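Polysialic acid O-acetyltransferase (Escherichia coli, PDB 3JQY) transfers acetyl groups from acetyl-CoA to polymeric sialic acid of the Escherichia coli capsule, giving O-acetylation at the 7- or 9-hydroxyl of its sugars. Local coordinates at residues I149-I152 with H153-K156. Sequence-based numbering, arbitrary orientation.
Sequences IFDI and HSKK
D151 and H153-K156 meet in a local turn at the end of a loop projecting from the beta-helix, where the chain leaves strand 149-151 and folds back. D151 holds the bend with both backbone and carboxylate. Its N donates to K156 O at 3.0 Å, while its O takes K155 N at 2.7 Å. One residue thus faces two, as in a beta bulge, with K155 in the left-handed region (phi 69°). CG of D151 stands anti to the backbone N (chi1 -177°), bringing OD2 within 2.8 Å of both H153 N and S154 N. These donors approach from opposite faces of the carboxylate: S154 N nearly straight, on the anti side, H153 N from above the plane and more bent. With alanine in place of D151, both amides would probably lose their shared acceptor and the turn would be freer to flex. S154 OG, 3.3 Å from D151 CB, accepts from K156 N in an ST turn. I152 runs alongside H153, its CG1 over one imidazole face in a CH-pi contact, 3.6 Å from the centroid. F150 CD1 rests 3.6 Å from K156 C, which lies at the ring's edge. I152 O is hydrogen-bonded to H239 NE2 of a second subunit, whose strand pairs with I149 and F150. I149 also lies beside D145 of the probable acetyl-CoA site. D151 makes an Asx turn at the tip of an extruded loop of a left-handed beta-helix acyltransferase.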
loop_
_atom_site.group_PDB
_atom_site.type_symbol
_atom_site.label_atom_id
_atom_site.label_comp_id
_atom_site.label_asym_id
_atom_site.label_seq_id
_atom_site.Cartn_x
_atom_site.Cartn_y
_atom_site.Cartn_z
ATOM N N ILE B 149 -10.798 -1.905 -21.566
ATOM C CA ILE B 149 -9.729 -1.301 -22.357
ATOM C C ILE B 149 -9.747 -1.928 -23.752
ATOM O O ILE B 149 -9.939 -3.135 -23.892
ATOM C CB ILE B 149 -8.366 -1.497 -21.691
ATOM C CG1 ILE B 149 -8.324 -0.726 -20.371
ATOM C CG2 ILE B 149 -7.235 -1.029 -22.606
ATOM C CD1 ILE B 149 -7.100 -1.039 -19.528
ATOM N N PHE B 150 -9.580 -1.092 -24.775
ATOM C CA PHE B 150 -9.713 -1.525 -26.166
ATOM C C PHE B 150 -8.446 -1.260 -26.982
ATOM O O PHE B 150 -7.703 -0.307 -26.721
ATOM C CB PHE B 150 -10.878 -0.799 -26.859
ATOM C CG PHE B 150 -12.184 -0.843 -26.108
ATOM C CD1 PHE B 150 -13.128 -1.818 -26.386
ATOM C CD2 PHE B 150 -12.480 0.113 -25.148
ATOM C CE1 PHE B 150 -14.338 -1.857 -25.705
ATOM C CE2 PHE B 150 -13.685 0.076 -24.459
ATOM C CZ PHE B 150 -14.618 -0.908 -24.746
ATOM N N ASP B 151 -8.210 -2.101 -27.986
ATOM C CA ASP B 151 -7.198 -1.810 -29.003
ATOM C C ASP B 151 -7.753 -0.740 -29.948
ATOM O O ASP B 151 -8.874 -0.871 -30.437
ATOM C CB ASP B 151 -6.865 -3.080 -29.786
ATOM C CG ASP B 151 -5.774 -2.863 -30.802
ATOM O OD1 ASP B 151 -4.620 -3.201 -30.486
ATOM O OD2 ASP B 151 -6.066 -2.349 -31.908
ATOM N N ILE B 152 -6.991 0.327 -30.189
ATOM C CA ILE B 152 -7.523 1.465 -30.944
ATOM C C ILE B 152 -7.701 1.134 -32.420
ATOM O O ILE B 152 -8.414 1.836 -33.140
ATOM C CB ILE B 152 -6.645 2.733 -30.834
ATOM C CG1 ILE B 152 -5.201 2.435 -31.233
ATOM C CG2 ILE B 152 -6.716 3.332 -29.433
ATOM C CD1 ILE B 152 -4.306 3.668 -31.229
ATOM N N HIS B 153 -7.047 0.068 -32.866
ATOM C CA HIS B 153 -7.100 -0.308 -34.276
ATOM C C HIS B 153 -8.144 -1.378 -34.584
ATOM O O HIS B 153 -8.860 -1.280 -35.583
ATOM C CB HIS B 153 -5.707 -0.700 -34.760
ATOM C CG HIS B 153 -4.686 0.370 -34.530
ATOM N ND1 HIS B 153 -4.630 1.519 -35.289
ATOM C CD2 HIS B 153 -3.707 0.486 -33.600
ATOM C CE1 HIS B 153 -3.649 2.288 -34.851
ATOM N NE2 HIS B 153 -3.072 1.684 -33.827
ATOM N N SER B 154 -8.249 -2.388 -33.726
ATOM C CA SER B 154 -9.314 -3.378 -33.872
ATOM C C SER B 154 -10.616 -2.866 -33.263
ATOM O O SER B 154 -11.703 -3.306 -33.640
ATOM C CB SER B 154 -8.920 -4.708 -33.228
ATOM O OG SER B 154 -8.971 -4.630 -31.809
ATOM N N LYS B 155 -10.492 -1.935 -32.319
ATOM C CA LYS B 155 -11.638 -1.366 -31.604
ATOM C C LYS B 155 -12.316 -2.367 -30.665
ATOM O O LYS B 155 -13.374 -2.080 -30.098
ATOM C CB LYS B 155 -12.652 -0.748 -32.577
ATOM C CG LYS B 155 -12.089 0.415 -33.389
ATOM C CD LYS B 155 -13.169 1.117 -34.208
ATOM C CE LYS B 155 -14.220 1.764 -33.312
ATOM N NZ LYS B 155 -15.212 2.561 -34.091
ATOM N N LYS B 156 -11.698 -3.534 -30.500
ATOM C CA LYS B 156 -12.229 -4.573 -29.630
ATOM C C LYS B 156 -11.617 -4.529 -28.231
ATOM O O LYS B 156 -10.484 -4.087 -28.045
ATOM C CB LYS B 156 -11.995 -5.948 -30.246
ATOM C CG LYS B 156 -12.743 -6.156 -31.560
ATOM C CD LYS B 156 -12.522 -7.551 -32.116
ATOM C CE LYS B 156 -13.365 -7.782 -33.362
ATOM N NZ LYS B 156 -13.128 -9.130 -33.950
#